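Long-range contacts in DMATS type aromatic prenyltransferase (Streptomyces coelicolor, PDB 6ZS0), which probably transfers a dimethylallyl group from dimethylallyl diphosphate to carbon 5 of the indole ring of tryptophan: residues P131-A137 against V148-N153; A163-R167 against F179-P183; A203-H209 against A254-F260; P268-T272 against A330-D334; T272-R278 against I324-A330. One frame throughout, in Å; residues are numbered along the deposited sequence. Where two conformers were deposited one is given.

Contact 1: P131-A137 against V148-N153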
# COMPACT_ATOMS: atom_id res chain seq x y z
N PRO A 131 -5.61 1.27 13.87
CA PRO A 131 -4.74 0.09 13.75
C PRO A 131 -3.26 0.29 13.37
O PRO A 131 -2.54 -0.68 13.24
CB PRO A 131 -5.47 -0.65 12.62
CG PRO A 131 -5.94 0.47 11.75
CD PRO A 131 -6.45 1.49 12.71
N LEU A 132 -2.84 1.53 13.20
CA LEU A 132 -1.44 1.87 12.87
C LEU A 132 -1.11 3.22 13.48
O LEU A 132 -2.05 3.99 13.83
CB LEU A 132 -1.23 1.87 11.34
CG LEU A 132 -1.71 3.12 10.57
CD1 LEU A 132 -0.95 3.31 9.24
CD2 LEU A 132 -3.19 3.05 10.33
N ALA A 133 0.18 3.51 13.61
CA ALA A 133 0.73 4.84 13.92
C ALA A 133 1.44 5.43 12.70
O ALA A 133 1.22 6.59 12.40
CB ALA A 133 1.66 4.76 15.11
N LEU A 134 2.27 4.65 12.02
CA LEU A 134 3.07 5.20 10.89
C LEU A 134 3.59 4.05 10.06
O LEU A 134 4.29 3.16 10.59
CB LEU A 134 4.23 6.05 11.42
CG LEU A 134 4.99 6.85 10.35
CD1 LEU A 134 5.55 8.12 10.97
CD2 LEU A 134 6.09 6.00 9.69
N TRP A 135 3.26 4.05 8.78
CA TRP A 135 3.87 3.16 7.79
C TRP A 135 4.61 4.04 6.80
O TRP A 135 4.26 5.20 6.64
CB TRP A 135 2.84 2.30 7.06
CG TRP A 135 2.05 1.37 7.92
CD1 TRP A 135 2.33 0.94 9.19
CD2 TRP A 135 0.83 0.70 7.54
NE1 TRP A 135 1.37 0.06 9.61
CE2 TRP A 135 0.44 -0.09 8.62
CE3 TRP A 135 0.04 0.74 6.39
CZ2 TRP A 135 -0.72 -0.85 8.58
CZ3 TRP A 135 -1.10 -0.01 6.36
CH2 TRP A 135 -1.46 -0.81 7.42
N CYS A 136 5.59 3.44 6.18
CA CYS A 136 6.42 4.08 5.15
C CYS A 136 6.37 3.21 3.89
O CYS A 136 6.57 2.00 4.00
CB CYS A 136 7.83 4.26 5.67
SG CYS A 136 8.87 5.17 4.52
N ALA A 137 6.11 3.83 2.73
CA ALA A 137 6.27 3.14 1.43
C ALA A 137 7.46 3.77 0.71
O ALA A 137 7.56 5.00 0.64
CB ALA A 137 5.04 3.26 0.61
N VAL A 148 9.64 8.53 -1.08
CA VAL A 148 9.20 8.20 0.30
C VAL A 148 7.77 8.70 0.51
O VAL A 148 7.50 9.87 0.27
CB VAL A 148 10.17 8.76 1.34
CG1 VAL A 148 9.68 8.55 2.76
CG2 VAL A 148 11.56 8.18 1.16
N LYS A 149 6.88 7.82 0.95
CA LYS A 149 5.49 8.13 1.27
C LYS A 149 5.26 7.70 2.71
O LYS A 149 5.70 6.60 3.04
CB LYS A 149 4.58 7.34 0.33
CG LYS A 149 3.12 7.77 0.31
CD LYS A 149 2.37 7.17 -0.86
CE LYS A 149 3.21 7.07 -2.12
NZ LYS A 149 2.38 6.86 -3.33
N VAL A 150 4.65 8.55 3.52
CA VAL A 150 4.30 8.23 4.92
C VAL A 150 2.80 8.12 5.06
O VAL A 150 2.11 9.03 4.61
CB VAL A 150 4.89 9.30 5.85
CG1 VAL A 150 4.56 9.03 7.29
CG2 VAL A 150 6.39 9.37 5.64
N TYR A 151 2.33 7.05 5.73
CA TYR A 151 0.91 6.75 6.01
C TYR A 151 0.65 6.96 7.49
O TYR A 151 1.37 6.40 8.31
CB TYR A 151 0.59 5.32 5.63
CG TYR A 151 0.58 5.06 4.15
CD1 TYR A 151 1.76 4.84 3.47
CD2 TYR A 151 -0.61 5.03 3.44
CE1 TYR A 151 1.75 4.60 2.10
CE2 TYR A 151 -0.63 4.80 2.08
CZ TYR A 151 0.56 4.59 1.41
OH TYR A 151 0.55 4.32 0.07
N LEU A 152 -0.34 7.78 7.78
CA LEU A 152 -0.76 8.13 9.16
C LEU A 152 -2.23 7.76 9.34
O LEU A 152 -2.92 7.48 8.33
CB LEU A 152 -0.52 9.61 9.38
CG LEU A 152 0.90 10.10 9.11
CD1 LEU A 152 0.94 11.60 9.07
CD2 LEU A 152 1.83 9.56 10.17
N ASN A 153 -2.68 7.74 10.59
CA ASN A 153 -4.00 7.17 11.02
C ASN A 153 -4.97 8.26 11.44
O ASN A 153 -4.86 8.78 12.55
CB ASN A 153 -3.78 6.23 12.20
CG ASN A 153 -5.05 5.60 12.71
OD1 ASN A 153 -6.10 5.71 12.08
ND2 ASN A 153 -4.96 4.96 13.85
O HOH W 1 -0.93 8.15 12.86

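Contact 2: A163-R167 against F179-P183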
# COMPACT_ATOMS: atom_id res chain seq x y z
N ALA A 163 -12.87 12.47 10.69
CA ALA A 163 -13.26 13.52 9.72
C ALA A 163 -12.61 14.85 10.08
O ALA A 163 -12.05 15.49 9.18
CB ALA A 163 -14.77 13.62 9.66
N ALA A 164 -12.67 15.25 11.34
CA ALA A 164 -12.10 16.54 11.82
C ALA A 164 -10.58 16.52 11.63
O ALA A 164 -9.97 17.59 11.29
CB ALA A 164 -12.49 16.76 13.26
N THR A 165 -9.97 15.36 11.86
CA THR A 165 -8.50 15.21 11.72
C THR A 165 -8.11 15.39 10.25
O THR A 165 -7.14 16.11 10.01
CB THR A 165 -8.04 13.88 12.32
OG1 THR A 165 -8.48 13.90 13.67
CG2 THR A 165 -6.54 13.70 12.29
N VAL A 166 -8.82 14.78 9.31
CA VAL A 166 -8.50 14.91 7.86
C VAL A 166 -8.71 16.37 7.43
O VAL A 166 -7.83 16.93 6.70
CB VAL A 166 -9.32 13.94 6.99
CG1 VAL A 166 -9.08 14.20 5.52
CG2 VAL A 166 -9.05 12.48 7.33
N ARG A 167 -9.82 16.97 7.83
CA ARG A 167 -10.12 18.36 7.45
C ARG A 167 -8.98 19.27 7.94
O ARG A 167 -8.51 20.07 7.15
CB ARG A 167 -11.48 18.79 7.99
CG ARG A 167 -11.79 20.26 7.75
CD ARG A 167 -13.05 20.69 8.45
NE ARG A 167 -14.24 19.99 7.99
CZ ARG A 167 -14.92 20.28 6.87
NH1 ARG A 167 -16.01 19.60 6.58
NH2 ARG A 167 -14.52 21.23 6.06
N PHE A 179 -11.41 19.08 2.18
CA PHE A 179 -12.20 18.00 2.82
C PHE A 179 -13.58 17.89 2.17
O PHE A 179 -14.07 16.76 1.98
CB PHE A 179 -12.38 18.24 4.32
CG PHE A 179 -13.17 17.13 4.95
CD1 PHE A 179 -12.55 15.93 5.27
CD2 PHE A 179 -14.54 17.26 5.15
CE1 PHE A 179 -13.28 14.90 5.84
CE2 PHE A 179 -15.27 16.22 5.70
CZ PHE A 179 -14.64 15.04 6.03
N ASP A 180 -14.20 19.03 1.87
CA ASP A 180 -15.60 19.09 1.35
C ASP A 180 -15.70 18.63 -0.11
O ASP A 180 -16.83 18.39 -0.54
CB ASP A 180 -16.18 20.49 1.58
CG ASP A 180 -16.32 20.77 3.06
OD1 ASP A 180 -16.84 19.88 3.76
OD2 ASP A 180 -15.91 21.85 3.50
N SER A 181 -14.59 18.45 -0.83
CA SER A 181 -14.55 17.90 -2.21
C SER A 181 -14.59 16.36 -2.19
O SER A 181 -14.79 15.77 -3.25
CB SER A 181 -13.34 18.37 -2.95
OG SER A 181 -12.17 17.72 -2.46
N LEU A 182 -14.38 15.74 -1.03
CA LEU A 182 -14.30 14.25 -0.94
C LEU A 182 -15.71 13.66 -1.01
O LEU A 182 -16.65 14.20 -0.43
CB LEU A 182 -13.60 13.83 0.35
CG LEU A 182 -12.14 14.23 0.50
CD1 LEU A 182 -11.70 14.06 1.94
CD2 LEU A 182 -11.25 13.43 -0.43
N PRO A 183 -15.87 12.51 -1.71
CA PRO A 183 -17.15 11.80 -1.71
C PRO A 183 -17.46 11.19 -0.34
O PRO A 183 -16.57 11.13 0.50
CB PRO A 183 -16.94 10.71 -2.77
CG PRO A 183 -15.46 10.43 -2.70
CD PRO A 183 -14.84 11.80 -2.48
O HOH W 2 -10.00 20.63 4.38

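Contact 3: A203-H209 against A254-F260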
# COMPACT_ATOMS: atom_id res chain seq x y z
N ALA A 203 -0.59 15.46 -0.79
CA ALA A 203 -1.45 14.91 0.29
C ALA A 203 -2.45 13.93 -0.32
O ALA A 203 -3.11 14.28 -1.31
CB ALA A 203 -2.17 16.00 1.02
N LYS A 204 -2.56 12.76 0.29
CA LYS A 204 -3.43 11.67 -0.19
C LYS A 204 -4.41 11.32 0.93
O LYS A 204 -3.94 11.05 2.05
CB LYS A 204 -2.58 10.46 -0.59
CG LYS A 204 -1.60 10.73 -1.73
CD LYS A 204 -0.62 9.58 -1.97
CE LYS A 204 -0.27 9.41 -3.44
NZ LYS A 204 -1.36 8.74 -4.19
N VAL A 205 -5.71 11.37 0.65
CA VAL A 205 -6.76 11.00 1.63
C VAL A 205 -7.38 9.70 1.17
O VAL A 205 -7.78 9.61 0.01
CB VAL A 205 -7.83 12.08 1.81
CG1 VAL A 205 -8.82 11.72 2.92
CG2 VAL A 205 -7.22 13.45 2.10
N TYR A 206 -7.41 8.70 2.04
CA TYR A 206 -8.03 7.40 1.76
C TYR A 206 -9.40 7.34 2.41
O TYR A 206 -9.55 7.79 3.57
CB TYR A 206 -7.15 6.25 2.25
CG TYR A 206 -5.91 6.03 1.45
CD1 TYR A 206 -4.86 6.92 1.51
CD2 TYR A 206 -5.79 4.93 0.63
CE1 TYR A 206 -3.71 6.72 0.77
CE2 TYR A 206 -4.62 4.69 -0.08
CZ TYR A 206 -3.59 5.60 -0.02
OH TYR A 206 -2.44 5.42 -0.75
N LEU A 207 -10.38 6.80 1.68
CA LEU A 207 -11.74 6.56 2.17
C LEU A 207 -12.00 5.06 2.15
O LEU A 207 -11.60 4.41 1.17
CB LEU A 207 -12.76 7.27 1.28
CG LEU A 207 -13.03 8.75 1.57
CD1 LEU A 207 -11.79 9.56 1.56
CD2 LEU A 207 -14.01 9.31 0.55
N ARG A 208 -12.71 4.58 3.16
CA ARG A 208 -13.26 3.20 3.20
C ARG A 208 -14.64 3.22 2.53
O ARG A 208 -15.39 4.19 2.77
CB ARG A 208 -13.38 2.77 4.66
CG ARG A 208 -13.48 1.26 4.88
CD ARG A 208 -13.51 0.90 6.36
NE ARG A 208 -13.05 2.00 7.21
CZ ARG A 208 -11.85 2.09 7.82
NH1 ARG A 208 -11.57 3.17 8.51
NH2 ARG A 208 -10.95 1.12 7.73
N HIS A 209 -14.96 2.19 1.76
CA HIS A 209 -16.29 2.09 1.09
C HIS A 209 -16.86 0.72 1.38
O HIS A 209 -16.40 -0.25 0.80
CB HIS A 209 -16.18 2.37 -0.41
CG HIS A 209 -15.64 3.72 -0.72
ND1 HIS A 209 -16.37 4.88 -0.53
CD2 HIS A 209 -14.42 4.10 -1.18
CE1 HIS A 209 -15.62 5.91 -0.86
NE2 HIS A 209 -14.43 5.46 -1.25
N ALA A 254 -13.67 -1.95 0.14
CA ALA A 254 -12.89 -1.30 -0.90
C ALA A 254 -12.38 0.03 -0.32
O ALA A 254 -12.94 0.50 0.68
CB ALA A 254 -13.66 -1.11 -2.18
N GLN A 255 -11.40 0.61 -0.96
CA GLN A 255 -10.85 1.92 -0.56
C GLN A 255 -10.70 2.77 -1.79
O GLN A 255 -10.50 2.23 -2.91
CB GLN A 255 -9.52 1.79 0.20
CG GLN A 255 -9.67 1.06 1.52
CD GLN A 255 -8.38 1.05 2.30
OE1 GLN A 255 -7.59 2.00 2.24
NE2 GLN A 255 -8.21 0.01 3.10
N SER A 256 -10.78 4.08 -1.59
CA SER A 256 -10.37 5.05 -2.63
C SER A 256 -9.31 5.97 -2.03
O SER A 256 -9.31 6.16 -0.80
CB SER A 256 -11.54 5.82 -3.21
OG SER A 256 -12.20 6.58 -2.20
N CYS A 257 -8.47 6.52 -2.87
CA CYS A 257 -7.45 7.51 -2.51
C CYS A 257 -7.70 8.78 -3.36
O CYS A 257 -7.96 8.60 -4.57
CB CYS A 257 -6.07 6.91 -2.79
SG CYS A 257 -4.70 8.07 -2.60
N HIS A 258 -7.61 9.95 -2.76
CA HIS A 258 -7.83 11.26 -3.44
C HIS A 258 -6.59 12.09 -3.20
O HIS A 258 -6.30 12.36 -2.00
CB HIS A 258 -9.12 11.89 -2.90
CG HIS A 258 -10.25 10.92 -2.98
ND1 HIS A 258 -11.15 10.93 -4.02
CD2 HIS A 258 -10.58 9.86 -2.20
CE1 HIS A 258 -11.99 9.93 -3.88
NE2 HIS A 258 -11.66 9.25 -2.75
N SER A 259 -5.93 12.46 -4.28
CA SER A 259 -4.59 13.09 -4.30
C SER A 259 -4.77 14.58 -4.50
O SER A 259 -5.36 14.96 -5.53
CB SER A 259 -3.70 12.48 -5.37
OG SER A 259 -3.30 11.16 -5.00
N PHE A 260 -4.30 15.38 -3.53
CA PHE A 260 -4.19 16.86 -3.60
C PHE A 260 -2.72 17.26 -3.78
O PHE A 260 -1.92 17.05 -2.84
CB PHE A 260 -4.81 17.45 -2.33
CG PHE A 260 -6.25 17.09 -2.11
CD1 PHE A 260 -7.27 17.88 -2.63
CD2 PHE A 260 -6.60 15.96 -1.38
CE1 PHE A 260 -8.60 17.55 -2.42
CE2 PHE A 260 -7.93 15.63 -1.18
CZ PHE A 260 -8.93 16.43 -1.70
O HOH W 3 -16.74 -2.59 -0.54

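Contact 4: P268-T272 against A330-D334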
# COMPACT_ATOMS: atom_id res chain seq x y z
N PRO A 268 -9.21 17.34 -5.72
CA PRO A 268 -8.12 16.41 -6.02
C PRO A 268 -7.81 16.29 -7.51
O PRO A 268 -8.70 16.42 -8.32
CB PRO A 268 -8.62 15.07 -5.44
CG PRO A 268 -10.12 15.18 -5.53
CD PRO A 268 -10.44 16.65 -5.30
N SER A 269 -6.53 16.07 -7.82
CA SER A 269 -6.02 15.88 -9.21
C SER A 269 -5.77 14.39 -9.49
O SER A 269 -5.44 14.05 -10.63
CB SER A 269 -4.78 16.68 -9.43
OG SER A 269 -3.78 16.30 -8.51
N GLY A 270 -5.92 13.54 -8.48
CA GLY A 270 -5.67 12.10 -8.68
C GLY A 270 -6.66 11.27 -7.90
O GLY A 270 -7.16 11.77 -6.86
N PHE A 271 -7.00 10.10 -8.43
CA PHE A 271 -7.97 9.18 -7.81
C PHE A 271 -7.53 7.73 -8.03
O PHE A 271 -7.20 7.36 -9.17
CB PHE A 271 -9.35 9.41 -8.39
CG PHE A 271 -10.34 8.33 -8.06
CD1 PHE A 271 -10.61 7.31 -8.96
CD2 PHE A 271 -10.97 8.30 -6.83
CE1 PHE A 271 -11.53 6.32 -8.66
CE2 PHE A 271 -11.88 7.30 -6.53
CZ PHE A 271 -12.17 6.32 -7.45
N THR A 272 -7.57 6.91 -6.97
CA THR A 272 -7.29 5.47 -7.11
C THR A 272 -8.41 4.69 -6.44
O THR A 272 -8.86 5.10 -5.32
CB THR A 272 -5.93 5.09 -6.50
OG1 THR A 272 -4.91 5.86 -7.15
CG2 THR A 272 -5.64 3.60 -6.65
N ALA A 330 -5.41 3.47 -10.94
CA ALA A 330 -4.89 4.75 -10.43
C ALA A 330 -4.91 5.77 -11.58
O ALA A 330 -4.25 5.52 -12.59
CB ALA A 330 -3.50 4.58 -9.88
N GLY A 331 -5.67 6.83 -11.40
CA GLY A 331 -5.75 7.97 -12.32
C GLY A 331 -5.01 9.18 -11.78
O GLY A 331 -4.97 9.39 -10.54
N GLN A 332 -4.43 9.95 -12.69
CA GLN A 332 -3.85 11.28 -12.42
C GLN A 332 -4.17 12.16 -13.63
O GLN A 332 -4.02 11.69 -14.75
CB GLN A 332 -2.35 11.18 -12.17
CG GLN A 332 -1.98 11.42 -10.71
CD GLN A 332 -2.13 12.87 -10.30
OE1 GLN A 332 -1.87 13.79 -11.08
NE2 GLN A 332 -2.53 13.08 -9.05
N ARG A 333 -4.68 13.36 -13.37
CA ARG A 333 -5.00 14.38 -14.39
C ARG A 333 -3.89 14.42 -15.46
O ARG A 333 -2.71 14.52 -15.08
CB ARG A 333 -5.16 15.73 -13.68
CG ARG A 333 -5.52 16.89 -14.59
CD ARG A 333 -5.57 18.16 -13.77
NE ARG A 333 -6.66 18.15 -12.81
CZ ARG A 333 -6.75 18.94 -11.74
NH1 ARG A 333 -5.81 19.84 -11.49
NH2 ARG A 333 -7.79 18.84 -10.92
N ASP A 334 -4.28 14.29 -16.74
CA ASP A 334 -3.38 14.44 -17.93
C ASP A 334 -2.33 13.33 -17.93
O ASP A 334 -1.18 13.59 -18.37
CB ASP A 334 -2.72 15.82 -17.95
O HOH W 4 -4.22 8.20 -8.16

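Contact 5: T272-R278 against I324-A330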
# COMPACT_ATOMS: atom_id res chain seq x y z
N THR A 272 -7.57 6.91 -6.97
CA THR A 272 -7.29 5.47 -7.11
C THR A 272 -8.41 4.69 -6.44
O THR A 272 -8.86 5.10 -5.32
CB THR A 272 -5.93 5.09 -6.50
OG1 THR A 272 -4.91 5.86 -7.15
CG2 THR A 272 -5.64 3.60 -6.65
N LEU A 273 -8.87 3.63 -7.10
CA LEU A 273 -9.79 2.63 -6.50
C LEU A 273 -9.06 1.32 -6.22
O LEU A 273 -8.41 0.80 -7.13
CB LEU A 273 -10.97 2.38 -7.43
CG LEU A 273 -12.03 1.41 -6.89
CD1 LEU A 273 -12.75 2.01 -5.71
CD2 LEU A 273 -13.04 1.05 -7.97
N TYR A 274 -9.15 0.85 -4.97
CA TYR A 274 -8.50 -0.38 -4.46
C TYR A 274 -9.58 -1.43 -4.20
O TYR A 274 -10.55 -1.17 -3.44
CB TYR A 274 -7.75 -0.11 -3.15
CG TYR A 274 -6.69 0.97 -3.21
CD1 TYR A 274 -5.34 0.66 -3.38
CD2 TYR A 274 -7.04 2.30 -3.09
CE1 TYR A 274 -4.38 1.66 -3.45
CE2 TYR A 274 -6.09 3.31 -3.12
CZ TYR A 274 -4.76 2.99 -3.33
OH TYR A 274 -3.82 4.00 -3.41
N ILE A 275 -9.45 -2.59 -4.83
CA ILE A 275 -10.34 -3.75 -4.60
C ILE A 275 -9.54 -4.86 -3.92
O ILE A 275 -8.55 -5.33 -4.46
CB ILE A 275 -10.96 -4.22 -5.93
CG1 ILE A 275 -11.71 -3.10 -6.67
CG2 ILE A 275 -11.84 -5.43 -5.69
CD1 ILE A 275 -12.82 -2.49 -5.93
N PRO A 276 -10.00 -5.35 -2.74
CA PRO A 276 -9.34 -6.46 -2.04
C PRO A 276 -9.66 -7.81 -2.72
O PRO A 276 -10.41 -8.64 -2.19
CB PRO A 276 -9.92 -6.35 -0.63
CG PRO A 276 -11.28 -5.78 -0.83
CD PRO A 276 -11.14 -4.81 -1.99
N VAL A 277 -8.99 -8.02 -3.86
CA VAL A 277 -9.30 -9.16 -4.77
C VAL A 277 -9.14 -10.49 -4.02
O VAL A 277 -9.85 -11.44 -4.36
CB VAL A 277 -8.42 -9.12 -6.03
CG1 VAL A 277 -6.97 -9.22 -5.72
CG2 VAL A 277 -8.81 -10.19 -7.04
N ARG A 278 -8.28 -10.56 -2.99
CA ARG A 278 -8.05 -11.84 -2.26
C ARG A 278 -9.33 -12.35 -1.64
O ARG A 278 -9.40 -13.54 -1.32
CB ARG A 278 -6.93 -11.74 -1.21
CG ARG A 278 -7.18 -10.77 -0.06
CD ARG A 278 -6.10 -10.97 1.00
NE ARG A 278 -6.30 -12.28 1.60
CZ ARG A 278 -5.39 -13.00 2.27
NH1 ARG A 278 -5.72 -14.19 2.73
NH2 ARG A 278 -4.18 -12.55 2.47
N ILE A 324 -1.82 -12.08 -4.20
CA ILE A 324 -2.33 -10.77 -4.69
C ILE A 324 -3.42 -10.33 -3.71
O ILE A 324 -4.50 -10.91 -3.72
CB ILE A 324 -2.83 -10.84 -6.14
CG1 ILE A 324 -1.72 -11.25 -7.09
CG2 ILE A 324 -3.44 -9.50 -6.52
CD1 ILE A 324 -2.17 -11.45 -8.52
N ALA A 325 -3.12 -9.35 -2.87
CA ALA A 325 -4.03 -8.88 -1.81
C ALA A 325 -5.04 -7.88 -2.39
O ALA A 325 -6.24 -8.01 -2.14
CB ALA A 325 -3.25 -8.26 -0.69
N TYR A 326 -4.56 -6.88 -3.11
CA TYR A 326 -5.42 -5.86 -3.74
C TYR A 326 -5.00 -5.67 -5.20
O TYR A 326 -3.82 -5.86 -5.54
CB TYR A 326 -5.30 -4.48 -3.07
CG TYR A 326 -5.93 -4.35 -1.71
CD1 TYR A 326 -5.34 -4.89 -0.58
CD2 TYR A 326 -7.11 -3.65 -1.54
CE1 TYR A 326 -5.93 -4.75 0.67
CE2 TYR A 326 -7.69 -3.47 -0.30
CZ TYR A 326 -7.12 -4.04 0.81
OH TYR A 326 -7.73 -3.87 2.04
N LEU A 327 -5.94 -5.23 -6.00
CA LEU A 327 -5.69 -4.62 -7.31
C LEU A 327 -6.20 -3.19 -7.26
O LEU A 327 -7.21 -2.93 -6.62
CB LEU A 327 -6.42 -5.40 -8.40
CG LEU A 327 -5.89 -6.79 -8.71
CD1 LEU A 327 -6.75 -7.46 -9.77
CD2 LEU A 327 -4.43 -6.78 -9.10
N ALA A 328 -5.55 -2.28 -7.96
CA ALA A 328 -5.95 -0.87 -7.96
C ALA A 328 -5.84 -0.31 -9.38
O ALA A 328 -4.90 -0.69 -10.12
CB ALA A 328 -5.10 -0.05 -7.02
N LEU A 329 -6.76 0.58 -9.69
CA LEU A 329 -6.72 1.42 -10.91
C LEU A 329 -6.49 2.86 -10.47
O LEU A 329 -7.32 3.40 -9.71
CB LEU A 329 -8.03 1.23 -11.66
CG LEU A 329 -8.12 1.98 -12.99
CD1 LEU A 329 -7.09 1.44 -13.96
CD2 LEU A 329 -9.53 1.88 -13.53
N ALA A 330 -5.41 3.47 -10.94
CA ALA A 330 -4.89 4.75 -10.43
C ALA A 330 -4.91 5.77 -11.58
O ALA A 330 -4.25 5.52 -12.59
CB ALA A 330 -3.50 4.58 -9.88

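Contact 1: P131-A137 against V148-N153
The carbonyl oxygen of W135 is approached twice from the facing strand: the amide of Y151 donates to W135 O over 2.8 Å, almost straight at 178°, and V150 CA brings a C-H to W135 O at 3.5 Å. W135 N donates back to Y151 O. Two residues along, A137 and K149 exchange a second pair of backbone bonds, with A137 N 2.8 Å from K149 O. Strands 135-139 and 147-152 make a beta hairpin, two adjacent strands of the ten-stranded antiparallel barrel of the ABBA fold. Beside C136 and V150, on the face laid against helix 91-109, L134 CG meets V150 CG1 at 3.8 Å. Leaving trans to its main-chain nitrogen (chi1 -171°), L134 also runs alongside L152, the two pointing the same way. On the inner face the Y151 ring uses its edge, CE1 lying 3.9 Å from A137 CB. The W135 indole carries L132 CD1 over its centre, 3.6 Å above the plane, and sends NE1 to E83. Where the strands part, a water takes the N-H of N153 and donates to A133 O, 2.7 Å away. N153 ND2 adds a weak bond to L132 O at 3.1 Å, while N153 OD1 accepts from A155 N.

Contact 2: A163-R167 against F179-P183
R167 and D180 form the charged part of this surface contact, an end-on salt bridge with one bond to each carboxylate oxygen. R167 NH1 reaches D180 OD1 at 3.0 Å, on the syn side but tilted out of the carboxylate plane, and R167 NH2 reaches D180 OD2, also at 3.0 Å. The second bond is nearly straight at 175° and lies in the guanidinium plane, yet it comes down on OD2 from above the carboxylate, because the two flat groups are turned 47° apart. R167 NH2 has a further partner in Q177 OE1, which ties the guanidinium to the link between helix and 3-10 segment as well.

The same guanidinium lies against F179: ring atom CD2 sits 3.1 Å above its plane, toward the rim, but the planes are 53° apart, too far for a parallel stack. Apolar packing carries the rest. A trans first torsion throws the F179 ring toward the helix, where CZ meets A163 CB at 3.9 Å and V166 CG1 touches the ring edge at CD1, also 3.9 Å away. A looser contact joins V166 CG1 to L182 CD1.

A water links the backbones, donating to R167 O and accepting from F179 N at 3.0 Å. Here the 3-10 segment and loop leading to strand 191-195 fold back on one side of helix 162-175, an outer helix of the ABBA barrel.

Contact 3: A203-H209 against A254-F260
A203 opens the pairing by accepting the amide of F260, N to A203 O 2.7 Å, and returns its own N-H to F260 O. K204, on the inner face, sends NZ to S259 OG at 3.2 Å in the conformer given. V205 turns outward and lays CG2 against F260 CE2 at 4.0 Å, while its backbone pairs with H258. Y206 offers a ring face to C257: CB lies 3.9 Å from the ring centroid and 15° off the normal, and in the conformer given the sulfur follows it over the same face in a sulfur-aromatic contact. L207 is held to S256 by two backbone bonds, and its CD1 meets H258 CD2 at 4.0 Å. R208 pairs with Q255 in a non-hydrogen-bonded site. H209 ends the run: its ring, edge-on, places NE2 2.7 Å from S256 OG, and H258 NE2 stands 2.8 Å from that same oxygen. Set between the backbone N and carbonyl carbon (chi1 61°), the S256 hydroxyl thus bridges two histidines. A water spans H209 O and A254 N where the direct backbone bond is weak. Seven unbroken antiparallel pairs, with helix 162-175 packed outside V205 and F260, form part of the wall of the ABBA barrel.

Contact 4: P268-T272 against A330-D334
R333 folds its side chain over S269, starting from a backbone bond in which R333 N donates to S269 O over 2.9 Å, straight at 173°. R333 CB stays close to that same oxygen, 3.5 Å from S269 O. The chain then runs out with CG pointing opposite to its own amide nitrogen (chi1 -178°) and bends at its third torsion, which swings the guanidinium back across the serine. There S269 CB sits over the centre of the guanidinium face, 3.8 Å above the plane. NE turns to D224 O and NH1 forms a salt bridge with D262, so two partners from neighbouring loops fix the rotation of the flat group; NH2 passes P268 O at 3.7 Å.

S269 and G270 both face S259 on the next strand, a classic beta bulge at the start of strand 270-275 of the ABBA barrel. On its other side the strand pairs regularly with strand 324-332: F271 and G331 exchange two backbone bonds, the shorter from G331 N to F271 O at 2.8 Å. The F271 ring meets that of H258 on the adjoining strand. Beside the bulge the Q332 amide lies against glycine, NE2 being 3.3 Å from G270 CA. On the same face T272 OG1 lies 3.3 Å from A330 CB. A water beside T272 OG1 donates to G331 O at 2.8 Å.

Contact 5: T272-R278 against I324-A330
I275 and L327 exchange two backbone hydrogen bonds, the shorter from I275 N to L327 O at 2.9 Å and nearly straight at 175°. L273 and L329 repeat the pattern, with L273 N 3.0 Å from L329 O, in this antiparallel strand pair of the ABBA barrel. Regular pairing stops at P276, the centre of an inverse gamma turn in which V277 N makes a weak bond back to I275 O. Beyond the turn R278 N reaches A325 O at 3.4 Å, another weak bond, so the start of the following 3-10 segment stays attached to strand 324-332.

P276 CA presents its C-H to a face of the Y326 ring, 4.0 Å from the centroid and 24° off the normal, while P276 CB comes in at CE2 of Y326. On the inner face Y274 touches A328 through CD1, 3.7 Å from A328 CB, and one face of its ring takes T272 CG2 near the rim. The leucines and I275 occupy the outer face, covered in part by helix 229-240. V277 closes this end: its CG1, tucked over the main chain and flanked by N and C (chi1 62°), stands 3.6 Å from I324 CG2.

In the fold
Contacts 1, 3, 4 and 5 are parts of one antiparallel barrel, and contact 2 packs against its outside, V166 CG1 lying 3.6 Å from V205 CG1 of contact 3. Contacts 4 and 5 are successive lengths of the same strand pair, sharing T272 and A330, their centres 16 Å apart. Contact 3 joins both through the next strand pair: Q255 O and Y274 N are 2.8 Å apart, S259 O and S269 N also 2.8 Å. Along the inner wall, Y151 OH of contact 1 makes a probable hydrogen bond of 3.3 Å with Y206 OH of contact 3, and Y274 OH of contact 5 lies close to Y206 OH. Such inward tyrosines probably belong to the tyrosine shield around the prenyl site known in DMATS relatives.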